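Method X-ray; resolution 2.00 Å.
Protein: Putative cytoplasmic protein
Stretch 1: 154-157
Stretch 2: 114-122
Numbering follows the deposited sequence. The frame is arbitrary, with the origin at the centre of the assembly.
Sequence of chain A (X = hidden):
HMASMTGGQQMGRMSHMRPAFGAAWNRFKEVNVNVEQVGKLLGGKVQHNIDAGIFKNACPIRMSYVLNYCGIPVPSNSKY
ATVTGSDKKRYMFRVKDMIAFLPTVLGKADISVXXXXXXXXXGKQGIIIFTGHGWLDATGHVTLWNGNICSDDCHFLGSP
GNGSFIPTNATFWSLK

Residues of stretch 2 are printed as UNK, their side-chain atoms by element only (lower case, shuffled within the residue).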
# COMPACT_ATOMS: atom_id res chain seq x y z
N CYS A 154 -0.06 -8.19 -8.46
CA CYS A 154 0.45 -7.13 -9.34
C CYS A 154 -0.64 -6.68 -10.30
O CYS A 154 -1.56 -7.45 -10.62
CB CYS A 154 1.64 -7.63 -10.16
SG CYS A 154 2.97 -8.25 -9.15
N HIS A 155 -0.52 -5.44 -10.77
CA HIS A 155 -1.47 -4.90 -11.74
C HIS A 155 -0.73 -4.33 -12.93
O HIS A 155 -0.76 -3.12 -13.20
CB HIS A 155 -2.38 -3.86 -11.07
CG HIS A 155 -3.16 -4.43 -9.93
ND1 HIS A 155 -4.39 -5.03 -10.09
CD2 HIS A 155 -2.86 -4.54 -8.61
CE1 HIS A 155 -4.83 -5.47 -8.92
NE2 HIS A 155 -3.91 -5.18 -8.00
N PHE A 156 -0.02 -5.21 -13.63
CA PHE A 156 0.65 -4.86 -14.87
C PHE A 156 -0.35 -4.96 -16.01
O PHE A 156 -1.48 -5.42 -15.80
CB PHE A 156 1.84 -5.80 -15.12
CG PHE A 156 2.97 -5.65 -14.12
CD1 PHE A 156 3.68 -4.46 -14.03
CD2 PHE A 156 3.33 -6.71 -13.29
CE1 PHE A 156 4.73 -4.33 -13.12
CE2 PHE A 156 4.37 -6.58 -12.38
CZ PHE A 156 5.07 -5.39 -12.30
N LEU A 157 0.03 -4.51 -17.20
CA LEU A 157 -0.84 -4.61 -18.37
C LEU A 157 -1.23 -6.06 -18.67
O LEU A 157 -0.36 -6.91 -18.88
CB LEU A 157 -0.18 -3.98 -19.59
CG LEU A 157 -0.24 -2.45 -19.62
CD1 LEU A 157 0.32 -1.93 -20.93
CD2 LEU A 157 -1.67 -1.98 -19.42
N UNK A 114 4.19 5.10 -17.61
CA UNK A 114 2.87 4.84 -18.13
C UNK A 114 2.85 3.43 -18.71
O UNK A 114 3.92 2.83 -18.92
o UNK A 114 3.49 5.94 -20.21
c UNK A 114 2.50 5.89 -19.19
N UNK A 115 1.66 2.89 -18.92
CA UNK A 115 1.51 1.54 -19.48
C UNK A 115 2.49 0.53 -18.87
O UNK A 115 3.37 0.01 -19.58
c UNK A 115 1.71 1.58 -20.99
o UNK A 115 0.87 2.55 -21.59
N UNK A 116 2.34 0.25 -17.57
CA UNK A 116 3.33 -0.51 -16.80
C UNK A 116 3.37 -2.02 -17.09
O UNK A 116 2.33 -2.69 -17.09
c UNK A 116 2.87 -0.31 -15.37
c UNK A 116 1.37 -0.15 -15.48
c UNK A 116 1.18 0.65 -16.75
N UNK A 117 4.59 -2.53 -17.28
CA UNK A 117 4.84 -3.96 -17.51
C UNK A 117 5.96 -4.41 -16.58
O UNK A 117 6.75 -3.58 -16.14
c UNK A 117 4.22 -3.67 -19.91
o UNK A 117 6.52 -3.47 -19.17
c UNK A 117 5.29 -4.18 -18.96
N UNK A 118 6.04 -5.72 -16.26
CA UNK A 118 7.06 -6.20 -15.32
C UNK A 118 8.51 -6.04 -15.81
O UNK A 118 9.40 -5.90 -14.99
c UNK A 118 5.11 -6.80 -16.67
c UNK A 118 5.87 -8.06 -16.29
c UNK A 118 6.72 -7.70 -15.13
N UNK A 119 8.74 -6.06 -17.12
CA UNK A 119 10.07 -5.83 -17.69
C UNK A 119 10.71 -4.52 -17.20
O UNK A 119 11.93 -4.45 -17.02
c UNK A 119 9.98 -5.84 -19.20
N UNK A 120 9.89 -3.50 -16.98
CA UNK A 120 10.40 -2.22 -16.50
C UNK A 120 10.91 -2.28 -15.05
O UNK A 120 11.56 -1.35 -14.58
o UNK A 120 6.40 -0.34 -18.26
c UNK A 120 8.63 -1.19 -18.03
c UNK A 120 9.32 -1.15 -16.66
n UNK A 120 8.09 1.14 -18.31
c UNK A 120 7.61 -0.09 -18.21
N UNK A 121 10.62 -3.38 -14.35
CA UNK A 121 11.03 -3.52 -12.94
C UNK A 121 11.87 -4.77 -12.68
O UNK A 121 11.97 -5.23 -11.55
c UNK A 121 7.14 -1.13 -13.39
c UNK A 121 8.41 0.05 -11.74
c UNK A 121 7.38 0.02 -12.68
c UNK A 121 9.19 -1.08 -11.53
c UNK A 121 7.92 -2.26 -13.18
c UNK A 121 8.94 -2.25 -12.24
c UNK A 121 9.79 -3.48 -12.03
N UNK A 122 12.47 -5.30 -13.74
CA UNK A 122 13.33 -6.48 -13.62
C UNK A 122 14.52 -6.12 -12.77
O UNK A 122 15.07 -5.02 -12.89
c UNK A 122 13.78 -6.95 -14.99

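Position 114 carries one carbon followed by one oxygen, a short hydroxyl side chain that makes no contact with stretch 1; it is S114. Position 115 has the same make-up, one carbon then one oxygen, and here the carbon meets a neighbour: its CB lies 3.8 Å from CD1 of L157. This is S115.

At position 116 three carbons close a ring onto the backbone nitrogen. The carbonyl of this residue faces stretch 1 and accepts the one hydrogen bond between the two segments, from L157 N to O of position 116 at 2.9 Å with an angle of 155° at the hydrogen. The same oxygen lies near the plane of the F156 ring, at its edge, and 3.5 Å from F156 CA, while the closed ring adds looser apolar contact, with CB of position 116 4.4 Å from F156 CD1. The ring onto nitrogen defines a proline, P116.

Position 117 bears one carbon that carries both an oxygen and a second carbon. Its CA-to-CB bond points away from stretch 1, so its main contact is made by the backbone, with C of position 117 3.4 Å from F156 CD1. The branching is that of threonine, T117.

Position 118 again shows three carbons returning to the backbone nitrogen, and the ring carbon next to that nitrogen lies over the face of the F156 ring. This is P118; its CD lies 3.9 Å from the centroid of the F156 ring, 24° off the normal, a CH-pi contact.

A single carbon at position 119, making no contact with stretch 1, identifies A119. Position 120 has three carbons in a row, the third bearing one oxygen and one nitrogen: a carboxamide, Q120. It does not reach stretch 1 but braces its own loop, since Q120 OE1 accepts a hydrogen bond from T117 N at 3.0 Å and another from T117 OG1 at 3.3 Å.

Position 121 has one carbon leading to a six-carbon ring without a hydroxyl. Its CA-to-CB bond points toward stretch 1, and its ring meets that of F156 obliquely. It is F121, with CD2 3.8 Å from F156 CE1. The lone carbon of position 122, out of reach of stretch 1, marks A122.

The contact centres on F156, which packs against P116, T117, P118 and F121. The hydrogen bond from L157 N to P116 O ties the two backbones together next to F156, and the L157 side chain reaches S115, P116 and T117. Within stretch 2, the short 3-10 segment is held by backbone bonds from Q120 N to T117 O (3.3 Å) and from F121 N to P118 O (2.9 Å). P118 and F121, in and just after this segment, both contact F156, P118 over one ring face.

Stretch 2 (114-122) SSPTPAQFA
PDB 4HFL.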